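Local coordinates for uncharacterized protein (Enterococcus faecalis, PDB 3CLQ) that is of unknown function but is probably related to AllG, a subunit of oxamate carbamoyltransferase, at residues 342-345 with 346-349; 74-78 with 79-83. All coordinates share one frame; numbering follows the deposited sequence.

From the N terminus, interaction 2 comes first: residues 74-83 leave helix 60-73 through a short loop and start helix 79-87, and the contact closes that loop over the new helix's first turn. Interaction 1 follows far along the chain, where residues 342-349 run from the end of helix 334-343 into strand 348-352. The two are in series, so neither nests within nor crosses the other. The centres of interactions 1 and 2 are about 47 Å apart, on opposite sides of the chain's centre, and the two do not touch. One is thus a helix-to-helix corner with a capped helix start, the other a helix-to-strand corner.

Interaction 1 of 2, residues 342-345 with 346-349; sequences KEML and EITT
Thr-348 turns its hydroxyl back to the carbonyl of Met-344, with OG1 donating to Met-344 O at 3.0 Å. A first torsion of 47° sets that hydroxyl between the backbone N and the carbonyl carbon of its own residue, facing the preceding turn, while Thr-348 CG2, anti to Thr-348's own carbonyl carbon, packs 3.4 Å from Met-344 O. The same oxygen of Met-344 also accepts from Ile-347 N, with Ile-347 N to Met-344 O at 3.2 Å. That donor stands well above the carbonyl plane and comes from the face opposite the hydroxyl, so Met-344 O is gripped from two sides. One residue back along the chain, Glu-346 N donates to Glu-343 O at 3.0 Å. The Glu-346 side chain, extended beyond CG, starts out past that acceptor, with Glu-346 CG 3.5 Å from Glu-343 O.

On the apolar side, the side chains of selenomethionine Met-344 and Ile-347 lie alongside one another, the bent chain of Met-344 bringing its SE to 4.2 Å from Ile-347 CD1. A water donates to Leu-345 O and Thr-348 O, its oxygen 2.7 Å from Leu-345 O, and bridges the two carbonyls.

The stretch carries helix 334-343 into strand 348-352, an outermost strand of its antiparallel sheet within this chain. Met-344, Leu-345 and Thr-348 all rest on Pro-366 of the neighbouring strand 363-369, and Ile-347 meets Ile-369. At the corner, Thr-349 touches Asn-14 and Val-18 of helix 6-23.

Interaction 2 of 2, residues 74-78 with 79-83; sequences GLAKD and LADAD
Asp-78 caps the first turn of helix 79-87: its OD1 accepts from Asp-81 N at 3.0 Å, the donor standing above the carboxylate plane. The N-cap is in place because chi1 of 51° holds the carboxylate between the backbone N and the carbonyl carbon, over the turn that follows. Asp-78 O meanwhile accepts from Ala-82 N at 2.6 Å.

Asp-81 answers in the other direction. With CG anti to the backbone N (chi1 160°), it reaches back over the loop, and Asp-81 OD2 receives Lys-77 N at 2.9 Å from above the carboxylate plane. This is the tight part: Ala-76 CB lies 3.2 Å from Asp-81 OD1 and 3.9 Å from Ala-82 CB, all three residues being buried, and Lys-77 CG passes 3.2 Å from Asp-81 OD2. The loose side belongs to the exposed end of Lys-77, whose NZ stays 5.1 Å from Asp-81 OD2.

The Asp-78 and Asp-81 side chains cross at about a right angle, their carboxylate planes 76° apart, with Asp-78 OD2 4.3 Å from Asp-81 OD2. Their mutual repulsion is probably offset by the helix's N-terminal NH groups, by Lys-77 and by the salt bridge from Asp-81 to Arg-84, which should favour the charged form of both.

Interaction 1 of 2, residues 342-345 with 346-349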
loop_
_atom_site.group_PDB
_atom_site.type_symbol
_atom_site.label_atom_id
_atom_site.label_comp_id
_atom_site.label_asym_id
_atom_site.label_seq_id
_atom_site.Cartn_x
_atom_site.Cartn_y
_atom_site.Cartn_z
ATOM N N LYS B 342 -21.850 3.754 0.373
ATOM C CA LYS B 342 -22.872 4.478 1.138
ATOM C C LYS B 342 -24.172 3.689 1.175
ATOM O O LYS B 342 -24.752 3.485 2.232
ATOM C CB LYS B 342 -23.182 5.827 0.519
ATOM C CG LYS B 342 -22.210 6.944 0.814
ATOM C CD LYS B 342 -22.705 8.227 0.098
ATOM C CE LYS B 342 -21.671 9.369 0.107
ATOM N NZ LYS B 342 -20.583 9.241 -0.930
ATOM N N GLU B 343 -24.638 3.266 0.007
ATOM C CA GLU B 343 -25.872 2.513 -0.087
ATOM C C GLU B 343 -25.892 1.314 0.851
ATOM O O GLU B 343 -26.871 1.097 1.566
ATOM C CB GLU B 343 -26.073 2.017 -1.514
ATOM C CG GLU B 343 -26.471 3.074 -2.522
ATOM C CD GLU B 343 -26.983 2.449 -3.816
ATOM O OE1 GLU B 343 -27.501 1.302 -3.743
ATOM O OE2 GLU B 343 -26.876 3.095 -4.894
HETATM N N MSE B 344 -24.803 0.539 0.840
HETATM C CA MSE B 344 -24.740 -0.733 1.560
HETATM C C MSE B 344 -25.157 -0.662 3.036
HETATM O O MSE B 344 -25.423 -1.685 3.660
HETATM C CB MSE B 344 -23.343 -1.364 1.432
HETATM C CG MSE B 344 -23.112 -2.312 0.251
HETATM SE SE MSE B 344 -24.700 -3.192 -0.575
HETATM C CE MSE B 344 -25.007 -1.933 -2.045
ATOM N N LEU B 345 -25.202 0.550 3.579
ATOM C CA LEU B 345 -25.524 0.812 4.983
ATOM C C LEU B 345 -26.980 0.522 5.341
ATOM O O LEU B 345 -27.311 0.314 6.504
ATOM C CB LEU B 345 -25.263 2.281 5.312
ATOM C CG LEU B 345 -23.845 2.816 5.459
ATOM C CD1 LEU B 345 -23.852 4.331 5.562
ATOM C CD2 LEU B 345 -23.175 2.210 6.684
ATOM N N GLU B 346 -27.852 0.544 4.346
ATOM C CA GLU B 346 -29.278 0.342 4.583
ATOM C C GLU B 346 -29.551 -1.135 4.714
ATOM O O GLU B 346 -30.587 -1.558 5.229
ATOM C CB GLU B 346 -30.082 0.905 3.430
ATOM C CG GLU B 346 -29.757 2.347 3.122
ATOM C CD GLU B 346 -30.394 2.788 1.833
ATOM O OE1 GLU B 346 -31.251 2.041 1.297
ATOM O OE2 GLU B 346 -30.044 3.882 1.345
ATOM N N ILE B 347 -28.570 -1.901 4.266
ATOM C CA ILE B 347 -28.608 -3.345 4.291
ATOM C C ILE B 347 -27.910 -3.902 5.536
ATOM O O ILE B 347 -28.068 -5.074 5.869
ATOM C CB ILE B 347 -27.854 -3.878 3.075
ATOM C CG1 ILE B 347 -28.778 -4.486 2.067
ATOM C CG2 ILE B 347 -26.958 -5.025 3.440
ATOM C CD1 ILE B 347 -27.938 -5.273 1.067
ATOM N N THR B 348 -27.127 -3.075 6.211
ATOM C CA THR B 348 -26.225 -3.590 7.236
ATOM C C THR B 348 -26.570 -3.051 8.611
ATOM O O THR B 348 -27.298 -2.076 8.725
ATOM C CB THR B 348 -24.774 -3.243 6.892
ATOM O OG1 THR B 348 -24.689 -1.858 6.514
ATOM C CG2 THR B 348 -24.288 -4.107 5.748
ATOM N N THR B 349 -26.041 -3.670 9.657
ATOM C CA THR B 349 -26.482 -3.328 11.013
ATOM C C THR B 349 -25.827 -2.066 11.617
ATOM O O THR B 349 -26.524 -1.238 12.225
ATOM C CB THR B 349 -26.333 -4.523 11.969
ATOM O OG1 THR B 349 -26.864 -5.711 11.353
ATOM C CG2 THR B 349 -27.061 -4.242 13.271
HETATM O O HOH W 1 -27.623 0.340 9.178
#

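Interaction 2 of 2, residues 74-78 with 79-83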
loop_
_atom_site.group_PDB
_atom_site.type_symbol
_atom_site.label_atom_id
_atom_site.label_comp_id
_atom_site.label_asym_id
_atom_site.label_seq_id
_atom_site.Cartn_x
_atom_site.Cartn_y
_atom_site.Cartn_z
ATOM N N GLY B 74 -2.492 -38.201 -4.608
ATOM C CA GLY B 74 -1.942 -39.479 -5.030
ATOM C C GLY B 74 -3.010 -40.543 -5.008
ATOM O O GLY B 74 -2.715 -41.730 -4.835
ATOM N N LEU B 75 -4.257 -40.118 -5.186
ATOM C CA LEU B 75 -5.388 -41.045 -5.151
ATOM C C LEU B 75 -5.818 -41.518 -6.555
ATOM O O LEU B 75 -6.632 -42.427 -6.691
ATOM C CB LEU B 75 -6.561 -40.443 -4.361
ATOM C CG LEU B 75 -6.246 -40.062 -2.904
ATOM C CD1 LEU B 75 -7.452 -39.439 -2.205
ATOM C CD2 LEU B 75 -5.744 -41.261 -2.115
ATOM N N ALA B 76 -5.253 -40.903 -7.592
ATOM C CA ALA B 76 -5.417 -41.407 -8.954
ATOM C C ALA B 76 -4.187 -41.104 -9.798
ATOM O O ALA B 76 -3.537 -40.064 -9.634
ATOM C CB ALA B 76 -6.664 -40.838 -9.597
ATOM N N LYS B 77 -3.892 -42.022 -10.710
ATOM C CA LYS B 77 -2.705 -41.973 -11.550
ATOM C C LYS B 77 -2.737 -40.808 -12.533
ATOM O O LYS B 77 -1.692 -40.338 -12.959
ATOM C CB LYS B 77 -2.565 -43.288 -12.347
ATOM C CG LYS B 77 -3.021 -44.543 -11.611
ATOM C CD LYS B 77 -3.042 -45.747 -12.572
ATOM C CE LYS B 77 -3.725 -46.965 -11.929
ATOM N NZ LYS B 77 -3.937 -48.060 -12.939
ATOM N N ASP B 78 -3.932 -40.358 -12.904
ATOM C CA ASP B 78 -4.079 -39.389 -13.986
ATOM C C ASP B 78 -5.489 -38.841 -14.067
ATOM O O ASP B 78 -6.404 -39.329 -13.405
ATOM C CB ASP B 78 -3.711 -40.027 -15.323
ATOM C CG ASP B 78 -4.441 -41.350 -15.558
ATOM O OD1 ASP B 78 -5.620 -41.326 -16.016
ATOM O OD2 ASP B 78 -3.835 -42.426 -15.284
ATOM N N LEU B 79 -5.653 -37.829 -14.909
ATOM C CA LEU B 79 -6.892 -37.067 -14.970
ATOM C C LEU B 79 -8.099 -37.941 -15.265
ATOM O O LEU B 79 -8.983 -38.104 -14.420
ATOM C CB LEU B 79 -6.775 -35.939 -16.002
ATOM C CG LEU B 79 -6.375 -34.540 -15.494
ATOM C CD1 LEU B 79 -5.354 -34.582 -14.348
ATOM C CD2 LEU B 79 -5.876 -33.665 -16.649
ATOM N N ALA B 80 -8.132 -38.508 -16.465
ATOM C CA ALA B 80 -9.228 -39.402 -16.832
ATOM C C ALA B 80 -9.524 -40.450 -15.740
ATOM O O ALA B 80 -10.690 -40.788 -15.483
ATOM C CB ALA B 80 -8.936 -40.073 -18.169
ATOM N N ASP B 81 -8.463 -40.951 -15.099
ATOM C CA ASP B 81 -8.603 -41.873 -13.975
ATOM C C ASP B 81 -9.233 -41.176 -12.771
ATOM O O ASP B 81 -10.171 -41.703 -12.163
ATOM C CB ASP B 81 -7.236 -42.462 -13.603
ATOM C CG ASP B 81 -7.196 -43.032 -12.186
ATOM O OD1 ASP B 81 -8.266 -42.956 -11.452
ATOM O OD2 ASP B 81 -6.080 -43.565 -11.802
ATOM N N ALA B 82 -8.712 -39.994 -12.435
ATOM C CA ALA B 82 -9.205 -39.229 -11.292
ATOM C C ALA B 82 -10.720 -39.108 -11.302
ATOM O O ALA B 82 -11.397 -39.476 -10.328
ATOM C CB ALA B 82 -8.567 -37.853 -11.278
ATOM N N ASP B 83 -11.239 -38.581 -12.417
ATOM C CA ASP B 83 -12.673 -38.506 -12.656
ATOM C C ASP B 83 -13.420 -39.815 -12.303
ATOM O O ASP B 83 -14.575 -39.784 -11.862
ATOM C CB ASP B 83 -12.937 -38.113 -14.114
ATOM C CG ASP B 83 -14.412 -37.995 -14.424
ATOM O OD1 ASP B 83 -15.178 -37.630 -13.495
ATOM O OD2 ASP B 83 -14.814 -38.273 -15.586
#